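Local coordinates for protein phosphoserine phosphatase (Thermococcus onnurineus, PDB 4AP9) that probably removes the phosphate from L-phosphoserine, the last step of serine biosynthesis, as a magnesium-dependent phosphatase of the haloacid dehalogenase superfamily, at residues F152-G157 with A169-A174; E24-M29 with G61-I66; P82-L87 with K187-L192; E118-R123 with L136-K141. One frame throughout, in Å; residues are numbered along the deposited sequence.

Interaction 1. Residues F152-G157 with A169-A174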
loop_
_atom_site.group_PDB
_atom_site.type_symbol
_atom_site.label_atom_id
_atom_site.label_comp_id
_atom_site.label_asym_id
_atom_site.label_seq_id
_atom_site.Cartn_x
_atom_site.Cartn_y
_atom_site.Cartn_z
ATOM N N PHE A 152 2.002 13.633 11.827
ATOM C CA PHE A 152 3.427 13.897 12.035
ATOM C C PHE A 152 3.863 13.649 13.470
ATOM O O PHE A 152 3.065 13.750 14.384
ATOM C CB PHE A 152 3.759 15.319 11.600
ATOM C CG PHE A 152 3.678 15.506 10.116
ATOM C CD1 PHE A 152 4.769 15.230 9.319
ATOM C CD2 PHE A 152 2.501 15.918 9.520
ATOM C CE1 PHE A 152 4.701 15.383 7.932
ATOM C CE2 PHE A 152 2.422 16.070 8.146
ATOM C CZ PHE A 152 3.524 15.797 7.353
ATOM N N ILE A 153 5.131 13.309 13.664
ATOM C CA ILE A 153 5.614 12.981 14.999
ATOM C C ILE A 153 6.940 13.639 15.324
ATOM O O ILE A 153 7.888 13.561 14.542
ATOM C CB ILE A 153 5.829 11.475 15.124
ATOM C CG1 ILE A 153 4.503 10.720 14.938
ATOM C CG2 ILE A 153 6.490 11.141 16.471
ATOM C CD1 ILE A 153 4.703 9.199 14.808
ATOM N N LEU A 154 6.997 14.299 16.474
ATOM C CA LEU A 154 8.269 14.720 17.037
ATOM C C LEU A 154 8.561 13.751 18.181
ATOM O O LEU A 154 7.748 13.613 19.090
ATOM C CB LEU A 154 8.152 16.143 17.570
ATOM C CG LEU A 154 9.237 16.627 18.534
ATOM C CD1 LEU A 154 10.585 16.751 17.802
ATOM C CD2 LEU A 154 8.818 17.954 19.127
ATOM N N ALA A 155 9.711 13.085 18.139
ATOM C CA ALA A 155 10.068 12.134 19.180
ATOM C C ALA A 155 11.227 12.679 19.985
ATOM O O ALA A 155 12.142 13.293 19.439
ATOM C CB ALA A 155 10.429 10.793 18.580
HETATM N N MSE A 156 11.146 12.491 21.296
HETATM C CA MSE A 156 12.205 12.879 22.207
HETATM C C MSE A 156 12.518 11.652 23.038
HETATM O O MSE A 156 11.607 10.935 23.473
HETATM C CB MSE A 156 11.739 14.031 23.094
HETATM C CG MSE A 156 11.577 15.343 22.339
HETATM SE SE MSE A 156 10.275 16.543 23.150
HETATM C CE MSE A 156 8.662 15.639 22.504
ATOM N N GLY A 157 13.793 11.364 23.236
ATOM C CA GLY A 157 14.135 10.203 24.041
ATOM C C GLY A 157 15.599 10.172 24.411
ATOM O O GLY A 157 16.376 11.021 23.960
ATOM N N ALA A 169 9.886 8.823 13.557
ATOM C CA ALA A 169 9.630 10.229 13.849
ATOM C C ALA A 169 9.971 11.143 12.670
ATOM O O ALA A 169 10.938 10.899 11.953
ATOM C CB ALA A 169 10.427 10.658 15.085
ATOM N N ASP A 170 9.197 12.209 12.489
ATOM C CA ASP A 170 9.525 13.198 11.461
ATOM C C ASP A 170 10.677 14.089 11.873
ATOM O O ASP A 170 11.361 14.695 11.031
ATOM C CB ASP A 170 8.298 14.029 11.115
ATOM C CG ASP A 170 7.186 13.182 10.566
ATOM O OD1 ASP A 170 7.219 12.885 9.359
ATOM O OD2 ASP A 170 6.300 12.775 11.346
HETATM N N MSE A 171 10.881 14.169 13.182
HETATM C CA MSE A 171 11.966 14.930 13.771
HETATM C C MSE A 171 12.226 14.263 15.110
HETATM O O MSE A 171 11.288 13.995 15.856
HETATM C CB MSE A 171 11.540 16.387 13.970
HETATM C CG MSE A 171 12.605 17.272 14.599
HETATM SE SE MSE A 171 12.068 19.148 14.791
HETATM C CE MSE A 171 11.714 19.563 12.930
ATOM N N GLY A 172 13.487 13.969 15.405
ATOM C CA GLY A 172 13.831 13.268 16.623
ATOM C C GLY A 172 14.889 14.019 17.401
ATOM O O GLY A 172 15.808 14.576 16.812
ATOM N N ILE A 173 14.735 14.064 18.723
ATOM C CA ILE A 173 15.693 14.734 19.585
ATOM C C ILE A 173 16.156 13.770 20.660
ATOM O O ILE A 173 15.347 13.224 21.414
ATOM C CB ILE A 173 15.081 15.950 20.308
ATOM C CG1 ILE A 173 14.458 16.913 19.304
ATOM C CG2 ILE A 173 16.145 16.679 21.137
ATOM C CD1 ILE A 173 13.721 18.093 19.955
ATOM N N ALA A 174 17.468 13.581 20.737
ATOM C CA ALA A 174 18.068 12.788 21.807
ATOM C C ALA A 174 18.519 13.685 22.953
ATOM O O ALA A 174 18.887 14.835 22.736
ATOM C CB ALA A 174 19.244 11.973 21.267
#
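The carbonyl oxygen of I153 takes two backbone N-H groups from segment 169-174: D170 N at 2.8 Å from I153 O, and M171 N through a longer, weak bond. The D170 carboxylate turns back on I153, where OD2 receives I153 N over 2.7 Å through the anti lone pair. With CG beside its own backbone N (chi1 -61°), the carboxylate lies next to the F152 ring, OD1 being 3.4 Å from F152 CD1 and the two planes 53° apart. Beyond this start the two segments run as parallel strands, the two strands of the beta-alpha-beta unit through helix 163-168 in the Rossmann-like core of the haloacid dehalogenase fold. A155 sits between two rungs of the ladder, A155 N giving to M171 O and A155 O accepting I173 N at 2.8 Å; G157 N to I173 O follows. Side chains alternate across the sheet. On one face L154 CD1 touches both M171 CG and I173 CD1, while M156 and I173 lie side by side, both against L192 of helix 189-197. On the other, the methyls of A155 and A169 press together, CB to CB 3.5 Å, tighter than usual.

Interaction 2. Residues E24-M29 with G61-I66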
loop_
_atom_site.group_PDB
_atom_site.type_symbol
_atom_site.label_atom_id
_atom_site.label_comp_id
_atom_site.label_asym_id
_atom_site.label_seq_id
_atom_site.Cartn_x
_atom_site.Cartn_y
_atom_site.Cartn_z
ATOM N N GLU A 24 15.936 4.477 37.035
ATOM C CA GLU A 24 16.121 3.303 36.201
ATOM C C GLU A 24 15.742 2.049 36.974
ATOM O O GLU A 24 16.541 1.529 37.750
ATOM C CB GLU A 24 17.571 3.224 35.734
ATOM C CG GLU A 24 17.916 4.341 34.778
ATOM C CD GLU A 24 19.325 4.234 34.256
ATOM O OE1 GLU A 24 19.552 3.429 33.328
ATOM O OE2 GLU A 24 20.197 4.952 34.788
ATOM N N PHE A 25 14.518 1.575 36.755
ATOM C CA PHE A 25 13.979 0.429 37.503
ATOM C C PHE A 25 14.924 -0.767 37.644
ATOM O O PHE A 25 15.034 -1.359 38.720
ATOM C CB PHE A 25 12.663 -0.042 36.870
ATOM C CG PHE A 25 12.090 -1.273 37.511
ATOM C CD1 PHE A 25 11.324 -1.174 38.659
ATOM C CD2 PHE A 25 12.300 -2.527 36.955
ATOM C CE1 PHE A 25 10.791 -2.303 39.262
ATOM C CE2 PHE A 25 11.761 -3.670 37.558
ATOM C CZ PHE A 25 11.005 -3.551 38.710
ATOM N N TRP A 26 15.577 -1.174 36.559
ATOM C CA TRP A 26 16.432 -2.354 36.650
ATOM C C TRP A 26 17.714 -2.143 37.483
ATOM O O TRP A 26 18.173 -3.068 38.175
ATOM C CB TRP A 26 16.716 -2.968 35.261
ATOM C CG TRP A 26 15.470 -3.575 34.636
ATOM C CD1 TRP A 26 14.806 -3.130 33.520
ATOM C CD2 TRP A 26 14.717 -4.703 35.122
ATOM N NE1 TRP A 26 13.713 -3.932 33.265
ATOM C CE2 TRP A 26 13.628 -4.889 34.240
ATOM C CE3 TRP A 26 14.869 -5.571 36.205
ATOM C CZ2 TRP A 26 12.696 -5.918 34.409
ATOM C CZ3 TRP A 26 13.936 -6.595 36.375
ATOM C CH2 TRP A 26 12.860 -6.753 35.478
ATOM N N ARG A 27 18.274 -0.937 37.426
ATOM C CA ARG A 27 19.422 -0.596 38.266
ATOM C C ARG A 27 18.984 -0.570 39.729
ATOM O O ARG A 27 19.719 -0.997 40.614
ATOM C CB ARG A 27 20.024 0.750 37.865
ATOM C CG ARG A 27 20.537 0.741 36.429
ATOM C CD ARG A 27 21.318 1.991 36.070
ATOM N NE ARG A 27 21.617 2.016 34.636
ATOM C CZ ARG A 27 22.626 1.370 34.058
ATOM N NH1 ARG A 27 23.462 0.634 34.784
ATOM N NH2 ARG A 27 22.804 1.464 32.743
ATOM N N GLU A 28 17.772 -0.090 39.980
ATOM C CA GLU A 28 17.225 -0.133 41.335
ATOM C C GLU A 28 16.976 -1.571 41.806
ATOM O O GLU A 28 17.253 -1.920 42.964
ATOM C CB GLU A 28 15.950 0.707 41.423
ATOM C CG GLU A 28 15.300 0.741 42.801
ATOM C CD GLU A 28 16.099 1.522 43.839
ATOM O OE1 GLU A 28 17.183 2.050 43.508
ATOM O OE2 GLU A 28 15.625 1.608 44.991
HETATM N N MSE A 29 16.453 -2.419 40.923
HETATM C CA MSE A 29 16.262 -3.817 41.279
HETATM C C MSE A 29 17.593 -4.495 41.594
HETATM O O MSE A 29 17.673 -5.335 42.492
HETATM C CB MSE A 29 15.521 -4.581 40.183
HETATM C CG MSE A 29 14.059 -4.220 40.077
HETATM SE SE MSE A 29 13.101 -4.719 41.709
HETATM C CE MSE A 29 12.925 -2.989 42.428
ATOM N N GLY A 61 13.003 -12.642 34.864
ATOM C CA GLY A 61 13.172 -13.909 35.535
ATOM C C GLY A 61 13.885 -13.771 36.866
ATOM O O GLY A 61 13.539 -14.450 37.836
ATOM N N LEU A 62 14.873 -12.885 36.912
ATOM C CA LEU A 62 15.670 -12.694 38.114
ATOM C C LEU A 62 14.934 -11.966 39.246
ATOM O O LEU A 62 15.422 -11.940 40.375
ATOM C CB LEU A 62 16.989 -11.980 37.791
ATOM C CG LEU A 62 18.016 -12.799 36.999
ATOM C CD1 LEU A 62 19.036 -11.913 36.312
ATOM C CD2 LEU A 62 18.704 -13.792 37.910
ATOM N N ILE A 63 13.782 -11.365 38.959
ATOM C CA ILE A 63 12.997 -10.788 40.047
ATOM C C ILE A 63 11.682 -11.521 40.304
ATOM O O ILE A 63 10.823 -11.036 41.039
ATOM C CB ILE A 63 12.763 -9.253 39.903
ATOM C CG1 ILE A 63 11.968 -8.916 38.639
ATOM C CG2 ILE A 63 14.088 -8.488 39.966
ATOM C CD1 ILE A 63 11.335 -7.522 38.658
ATOM N N ARG A 64 11.532 -12.697 39.705
ATOM C CA ARG A 64 10.359 -13.520 39.986
ATOM C C ARG A 64 10.240 -13.674 41.500
ATOM O O ARG A 64 11.239 -13.927 42.178
ATOM C CB ARG A 64 10.481 -14.885 39.318
ATOM C CG ARG A 64 9.167 -15.637 39.212
ATOM C CD ARG A 64 9.403 -17.048 38.733
ATOM N NE ARG A 64 10.262 -17.776 39.661
ATOM C CZ ARG A 64 11.053 -18.789 39.320
ATOM N NH1 ARG A 64 11.102 -19.202 38.059
ATOM N NH2 ARG A 64 11.799 -19.384 40.244
ATOM N N GLY A 65 9.029 -13.489 42.023
ATOM C CA GLY A 65 8.769 -13.688 43.436
ATOM C C GLY A 65 8.873 -12.450 44.308
ATOM O O GLY A 65 8.415 -12.460 45.454
ATOM N N ILE A 66 9.470 -11.381 43.787
ATOM C CA ILE A 66 9.668 -10.200 44.603
ATOM C C ILE A 66 8.306 -9.633 45.021
ATOM O O ILE A 66 7.351 -9.649 44.245
ATOM C CB ILE A 66 10.553 -9.152 43.875
ATOM C CG1 ILE A 66 11.173 -8.180 44.879
ATOM C CG2 ILE A 66 9.773 -8.409 42.803
ATOM C CD1 ILE A 66 12.507 -7.643 44.428
#
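I63 is the main bump of this contact, and its delta methyl enters a hollow between two aromatic rings of helix 25-33. The methyl meets F25 at the ring edge and near its plane, 4.0 Å from I63 CD1 to F25 CZ, the two side chains approaching tip to tip. W26 lies across the isoleucine at about a right angle, and its six-membered ring brings CZ3 within 3.6 Å of I63 CD1, with CH2 equally close. The fit follows from the first torsion: I63 CG1 stands between the backbone N and the carbonyl carbon (chi1 62°), which leaves CG2 beside the N and 4.2 Å from M29 CB. The helix probably belongs to the helical cap that haloacid dehalogenase phosphatases place over the core domain, and I63 opens a type II beta turn, closed by I66. An alanine at I63 would probably leave a gap between F25 and W26 and give the W26 ring more freedom to shift. At the end of the turn I66 makes a second, smaller bump: its CD1 rests 4.0 Å from M29 SE, the selenium being placed by the bend at chi2 (-64°). The same M29 side chain places CG over one face of the F25 ring, offset toward the rim. Behind the turn, F131 of strand 130-135 packs on both I63 and I66.

Interaction 3. Residues P82-L87 with K187-L192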
loop_
_atom_site.group_PDB
_atom_site.type_symbol
_atom_site.label_atom_id
_atom_site.label_comp_id
_atom_site.label_asym_id
_atom_site.label_seq_id
_atom_site.Cartn_x
_atom_site.Cartn_y
_atom_site.Cartn_z
ATOM N N PRO A 82 9.587 20.044 38.180
ATOM C CA PRO A 82 9.075 21.273 37.576
ATOM C C PRO A 82 9.456 21.346 36.094
ATOM O O PRO A 82 8.634 21.728 35.263
ATOM C CB PRO A 82 9.796 22.362 38.368
ATOM C CG PRO A 82 9.995 21.738 39.729
ATOM C CD PRO A 82 10.343 20.309 39.420
ATOM N N GLU A 83 10.689 20.972 35.776
ATOM C CA GLU A 83 11.158 20.976 34.392
ATOM C C GLU A 83 10.372 19.994 33.515
ATOM O O GLU A 83 9.985 20.339 32.399
ATOM C CB GLU A 83 12.655 20.662 34.342
ATOM C CG GLU A 83 13.554 21.679 35.076
ATOM C CD GLU A 83 13.478 21.598 36.619
ATOM O OE1 GLU A 83 13.001 20.578 37.172
ATOM O OE2 GLU A 83 13.922 22.566 37.288
ATOM N N ALA A 84 10.140 18.777 34.008
ATOM C CA ALA A 84 9.391 17.787 33.234
ATOM C C ALA A 84 7.988 18.312 32.990
ATOM O O ALA A 84 7.426 18.171 31.903
ATOM C CB ALA A 84 9.345 16.433 33.952
ATOM N N ARG A 85 7.417 18.943 34.001
ATOM C CA ARG A 85 6.073 19.465 33.838
ATOM C C ARG A 85 6.065 20.631 32.840
ATOM O O ARG A 85 5.135 20.777 32.040
ATOM C CB ARG A 85 5.470 19.871 35.184
ATOM C CG ARG A 85 4.008 20.252 35.069
ATOM C CD ARG A 85 3.393 20.535 36.420
ATOM N NE ARG A 85 3.417 19.371 37.301
ATOM C CZ ARG A 85 2.491 18.418 37.301
ATOM N NH1 ARG A 85 1.475 18.476 36.445
ATOM N NH2 ARG A 85 2.585 17.402 38.149
ATOM N N GLU A 86 7.108 21.450 32.872
ATOM C CA GLU A 86 7.184 22.578 31.955
ATOM C C GLU A 86 7.317 22.078 30.515
ATOM O O GLU A 86 6.702 22.634 29.599
ATOM C CB GLU A 86 8.353 23.499 32.319
ATOM C CG GLU A 86 8.416 24.759 31.456
ATOM C CD GLU A 86 9.512 25.715 31.889
ATOM O OE1 GLU A 86 10.350 25.334 32.741
ATOM O OE2 GLU A 86 9.531 26.850 31.368
ATOM N N LEU A 87 8.110 21.030 30.311
ATOM C CA LEU A 87 8.247 20.482 28.961
ATOM C C LEU A 87 6.871 20.151 28.406
ATOM O O LEU A 87 6.488 20.615 27.331
ATOM C CB LEU A 87 9.126 19.228 28.935
ATOM C CG LEU A 87 9.199 18.504 27.574
ATOM C CD1 LEU A 87 9.687 19.434 26.498
ATOM C CD2 LEU A 87 10.094 17.262 27.628
ATOM N N LYS A 187 21.652 18.775 25.505
ATOM C CA LYS A 187 22.503 18.384 26.633
ATOM C C LYS A 187 21.760 17.726 27.787
ATOM O O LYS A 187 22.287 16.819 28.431
ATOM C CB LYS A 187 23.278 19.590 27.178
ATOM C CG LYS A 187 24.355 20.118 26.251
ATOM C CD LYS A 187 25.156 21.223 26.939
ATOM C CE LYS A 187 26.072 21.954 25.969
ATOM N NZ LYS A 187 26.745 23.114 26.628
ATOM N N ASP A 188 20.550 18.201 28.063
ATOM C CA ASP A 188 19.795 17.747 29.218
ATOM C C ASP A 188 18.371 18.269 29.092
ATOM O O ASP A 188 18.042 18.948 28.124
ATOM C CB ASP A 188 20.439 18.247 30.518
ATOM C CG ASP A 188 20.683 19.749 30.513
ATOM O OD1 ASP A 188 19.950 20.476 29.806
ATOM O OD2 ASP A 188 21.610 20.205 31.223
ATOM N N LEU A 189 17.527 17.955 30.062
ATOM C CA LEU A 189 16.114 18.303 29.959
ATOM C C LEU A 189 15.922 19.810 29.876
ATOM O O LEU A 189 15.006 20.290 29.215
ATOM C CB LEU A 189 15.343 17.727 31.143
ATOM C CG LEU A 189 13.836 17.953 31.219
ATOM C CD1 LEU A 189 13.152 17.381 30.001
ATOM C CD2 LEU A 189 13.287 17.301 32.483
ATOM N N LYS A 190 16.791 20.557 30.553
ATOM C CA LYS A 190 16.703 22.009 30.545
ATOM C C LYS A 190 16.858 22.539 29.123
ATOM O O LYS A 190 16.072 23.364 28.660
ATOM C CB LYS A 190 17.773 22.613 31.462
ATOM C CG LYS A 190 17.858 24.128 31.406
ATOM C CD LYS A 190 16.603 24.773 31.980
ATOM C CE LYS A 190 16.545 26.270 31.669
ATOM N NZ LYS A 190 17.520 27.099 32.448
ATOM N N GLU A 191 17.878 22.050 28.429
ATOM C CA GLU A 191 18.112 22.436 27.048
ATOM C C GLU A 191 16.913 22.055 26.175
ATOM O O GLU A 191 16.534 22.799 25.263
ATOM C CB GLU A 191 19.387 21.756 26.547
ATOM C CG GLU A 191 19.985 22.350 25.286
ATOM C CD GLU A 191 21.428 21.915 25.085
ATOM O OE1 GLU A 191 22.264 22.233 25.954
ATOM O OE2 GLU A 191 21.725 21.257 24.065
ATOM N N LEU A 192 16.307 20.903 26.457
ATOM C CA LEU A 192 15.159 20.450 25.672
ATOM C C LEU A 192 13.980 21.389 25.872
ATOM O O LEU A 192 13.311 21.764 24.912
ATOM C CB LEU A 192 14.758 19.019 26.043
ATOM C CG LEU A 192 13.588 18.422 25.257
ATOM C CD1 LEU A 192 13.910 18.345 23.767
ATOM C CD2 LEU A 192 13.223 17.042 25.797
#
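L87 meets L192 methyl to methyl, CD2 to CD2 at 3.6 Å, and this is the closest approach between segments 82-87 and 187-192. The same L87 CD2 also touches L189 CD1 at 3.9 Å, and both leucines of 187-192 cross L87 obliquely. In all three leucines CG lies anti to the backbone N (L189 chi1 -179°), which sets CG toward the helix interface. L189 divides its methyls: CD1 takes L87, and CD2 settles against the backbone one turn earlier, 3.8 Å from A84 N and 3.9 Å from E83 CB. L20 closes in on A84 and L87, and I173 and V175 of the sheet lie against L192, which surrounds this end with further apolar side chains.

Toward the helix starts the contact thins out. Only the CB of E83 is used, since the chain bends at chi2 and carries its carboxylate off from L189. K190 is exposed and its side chain stays more than 5 Å from the other segment. Near this margin D188 serves as N-cap, its OD1 accepting E191 N at 2.9 Å, while E86 pairs with K197 farther along the partner helix. Two helices packed side by side through leucines over one face of a central, largely parallel sheet are characteristic of the three-layered alpha/beta core of haloacid dehalogenase enzymes.

Interaction 4. Residues E118-R123 with L136-K141. With 1PS (3-pyridinium-1-ylpropane-1-sulfonate), chain F.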
loop_
_atom_site.group_PDB
_atom_site.type_symbol
_atom_site.label_atom_id
_atom_site.label_comp_id
_atom_site.label_asym_id
_atom_site.label_seq_id
_atom_site.Cartn_x
_atom_site.Cartn_y
_atom_site.Cartn_z
ATOM N N GLU A 118 -1.714 11.128 26.338
ATOM C CA GLU A 118 -1.783 9.672 26.358
ATOM C C GLU A 118 -0.559 9.100 27.081
ATOM O O GLU A 118 0.511 9.715 27.116
ATOM C CB GLU A 118 -1.869 9.081 24.943
ATOM C CG GLU A 118 -3.116 9.488 24.171
ATOM C CD GLU A 118 -3.343 8.638 22.931
ATOM O OE1 GLU A 118 -3.245 7.401 23.021
ATOM O OE2 GLU A 118 -3.638 9.206 21.858
ATOM N N PHE A 119 -0.720 7.924 27.655
ATOM C CA PHE A 119 0.356 7.292 28.414
ATOM C C PHE A 119 0.387 5.815 28.056
ATOM O O PHE A 119 -0.656 5.163 28.019
ATOM C CB PHE A 119 0.079 7.488 29.913
ATOM C CG PHE A 119 1.042 6.771 30.839
ATOM C CD1 PHE A 119 2.313 7.273 31.071
ATOM C CD2 PHE A 119 0.654 5.621 31.511
ATOM C CE1 PHE A 119 3.194 6.616 31.945
ATOM C CE2 PHE A 119 1.525 4.963 32.381
ATOM C CZ PHE A 119 2.799 5.465 32.593
HETATM N N MSE A 120 1.574 5.274 27.791
HETATM C CA MSE A 120 1.709 3.845 27.516
HETATM C C MSE A 120 3.018 3.267 28.034
HETATM O O MSE A 120 4.094 3.766 27.711
HETATM C CB MSE A 120 1.651 3.561 26.015
HETATM C CG MSE A 120 2.098 2.140 25.644
HETATM SE SE MSE A 120 0.773 0.790 26.130
HETATM C CE MSE A 120 -0.740 1.831 25.586
ATOM N N ALA A 121 2.917 2.191 28.806
ATOM C CA ALA A 121 4.094 1.414 29.184
ATOM C C ALA A 121 3.693 -0.042 29.369
ATOM O O ALA A 121 2.528 -0.409 29.196
ATOM C CB ALA A 121 4.723 1.959 30.472
ATOM N N ASN A 122 4.659 -0.876 29.723
ATOM C CA ASN A 122 4.368 -2.281 29.973
ATOM C C ASN A 122 3.733 -2.436 31.353
ATOM O O ASN A 122 3.583 -1.457 32.067
ATOM C CB ASN A 122 5.637 -3.107 29.789
ATOM C CG ASN A 122 6.017 -3.238 28.321
ATOM O OD1 ASN A 122 5.141 -3.364 27.467
ATOM N ND2 ASN A 122 7.310 -3.178 28.017
ATOM N N ARG A 123 3.290 -3.636 31.706
ATOM C CA ARG A 123 2.642 -3.811 33.008
ATOM C C ARG A 123 3.208 -5.030 33.701
ATOM O O ARG A 123 3.879 -5.857 33.072
ATOM C CB ARG A 123 1.107 -3.907 32.875
ATOM C CG ARG A 123 0.440 -2.545 32.618
ATOM C CD ARG A 123 -1.103 -2.626 32.452
ATOM N NE ARG A 123 -1.632 -1.287 32.206
ATOM C CZ ARG A 123 -2.758 -0.999 31.553
ATOM N NH1 ARG A 123 -3.525 -1.962 31.059
ATOM N NH2 ARG A 123 -3.116 0.270 31.391
ATOM N N LEU A 136 3.879 -7.587 28.038
ATOM C CA LEU A 136 4.467 -6.786 26.969
ATOM C C LEU A 136 3.344 -6.202 26.133
ATOM O O LEU A 136 2.620 -6.930 25.459
ATOM C CB LEU A 136 5.376 -7.640 26.071
ATOM C CG LEU A 136 6.637 -8.259 26.673
ATOM C CD1 LEU A 136 7.395 -9.042 25.605
ATOM C CD2 LEU A 136 7.543 -7.193 27.278
ATOM N N ARG A 137 3.185 -4.888 26.194
ATOM C CA ARG A 137 1.975 -4.273 25.654
ATOM C C ARG A 137 2.196 -3.636 24.288
ATOM O O ARG A 137 1.252 -3.160 23.644
ATOM C CB ARG A 137 1.432 -3.280 26.672
ATOM C CG ARG A 137 1.173 -3.961 28.018
ATOM C CD ARG A 137 0.475 -3.060 29.013
ATOM N NE ARG A 137 -0.841 -2.651 28.534
ATOM C CZ ARG A 137 -1.240 -1.387 28.462
ATOM N NH1 ARG A 137 -0.429 -0.414 28.845
ATOM N NH2 ARG A 137 -2.452 -1.094 28.016
ATOM N N PHE A 138 3.452 -3.643 23.853
ATOM C CA PHE A 138 3.830 -3.248 22.504
ATOM C C PHE A 138 5.142 -3.962 22.154
ATOM O O PHE A 138 5.901 -4.331 23.053
ATOM C CB PHE A 138 3.952 -1.722 22.378
ATOM C CG PHE A 138 4.881 -1.095 23.384
ATOM C CD1 PHE A 138 4.425 -0.743 24.638
ATOM C CD2 PHE A 138 6.209 -0.869 23.068
ATOM C CE1 PHE A 138 5.279 -0.172 25.561
ATOM C CE2 PHE A 138 7.072 -0.293 23.983
ATOM C CZ PHE A 138 6.611 0.052 25.232
ATOM N N ARG A 139 5.391 -4.192 20.868
ATOM C CA ARG A 139 6.544 -4.993 20.455
ATOM C C ARG A 139 7.832 -4.270 20.804
ATOM O O ARG A 139 8.755 -4.849 21.380
ATOM C CB ARG A 139 6.500 -5.235 18.949
ATOM C CG ARG A 139 7.621 -6.112 18.413
ATOM C CD ARG A 139 7.518 -6.168 16.890
ATOM N NE ARG A 139 8.437 -7.130 16.305
ATOM C CZ ARG A 139 9.145 -6.903 15.204
ATOM N NH1 ARG A 139 9.043 -5.733 14.578
ATOM N NH2 ARG A 139 9.964 -7.840 14.742
ATOM N N ASP A 140 7.875 -2.997 20.424
ATOM C CA ASP A 140 8.988 -2.087 20.710
ATOM C C ASP A 140 8.489 -0.665 20.439
ATOM O O ASP A 140 7.380 -0.481 19.929
ATOM C CB ASP A 140 10.222 -2.403 19.850
ATOM C CG ASP A 140 9.931 -2.369 18.346
ATOM O OD1 ASP A 140 9.589 -1.295 17.811
ATOM O OD2 ASP A 140 10.076 -3.414 17.680
ATOM N N LYS A 141 9.291 0.343 20.776
ATOM C CA LYS A 141 8.816 1.724 20.681
ATOM C C LYS A 141 8.540 2.192 19.258
ATOM O O LYS A 141 7.608 2.969 19.030
ATOM C CB LYS A 141 9.757 2.683 21.412
ATOM C CG LYS A 141 9.731 2.469 22.921
ATOM C CD LYS A 141 10.990 2.981 23.601
ATOM C CE LYS A 141 10.971 2.626 25.091
ATOM N NZ LYS A 141 12.224 3.039 25.810
HETATM N N1 1PS F . 16.721 -0.894 22.729
HETATM C C1 1PS F . 17.538 -1.816 22.205
HETATM C C2 1PS F . 18.915 -1.672 22.298
HETATM C C3 1PS F . 17.205 0.191 23.353
HETATM C C4 1PS F . 18.573 0.404 23.467
HETATM C C5 1PS F . 19.454 -0.546 22.936
HETATM C C6 1PS F . 15.299 -1.108 22.640
HETATM C C7 1PS F . 14.547 0.092 23.116
HETATM C C8 1PS F . 13.448 -0.285 24.073
HETATM S S1 1PS F . 12.047 -0.850 23.150
HETATM O O1 1PS F . 10.840 -0.598 23.959
HETATM O O2 1PS F . 12.129 -2.285 22.946
HETATM O O3 1PS F . 12.068 -0.196 21.874
#
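R137 bends at chi3 (62°) while R123 stays extended from CG to NE, and the two chains bring their guanidinium groups face to face. Segment 118-123 lies on strand 118-127 of the core sheet of this haloacid dehalogenase fold, and 136-141 is the loop leading from strand 130-135 to helix 141-145. The two guanidinium planes are 10° apart with centres 3.5 Å from each other, a face-to-face stack of like charges whose repulsion E106 would be expected to ease, since it forms salt bridges with both arginines. On the opposite face of R137, M120 SE lies 3.2 Å from R137 NH1. In the plane of the group, R137 NH1 gives a hydrogen bond to A121 O at 3.0 Å; this bond, with neighbours on both faces, probably limits its rotation. The backbone joins in: R137 N points almost straight at N122 OD1, 2.8 Å away with 176° at the hydrogen, while N122 ND2 is held by G103 O. A leucine in place of R137 would probably leave R123 without its stacking partner, A121 O without this donor and E106 with one positive partner fewer. F138 follows, its CD1 3.8 Å from M120 CG, with the selenium alongside in an oblique Met-aromatic contact. F138 CE2, at the ring edge, approaches O1 of the bound 3-pyridinium-1-ylpropane-1-sulfonate, whose pocket also takes in D140 and K141. K141 NZ pairs with D15 and K141 CG packs on the sulfonate, while K141 N donates to sulfonate O3 over 3.0 Å.

How the interactions relate
All four contacts are mainly buried, and interaction 3 reaches exposed residues at its margin. Interactions 1 and 4 both reach the central sheet, yet differ in chemistry: the first is a ladder of backbone bonds between parallel strands, with one carboxylate added, while the fourth ties a strand to a loop through arginine, asparagine and selenomethionine side chains. Interactions 2 and 3 are apolar packing of helical elements, without hydrogen bonds between their segments. Interactions 1 and 3 touch directly, I173 CD1 and L192 CD1 lying 3.8 Å apart, so that strand and helix share one core. Interaction 2 stands apart, its centre 30 Å from that of interaction 1, while interaction 4 alone includes residues lining a sulfonate pocket.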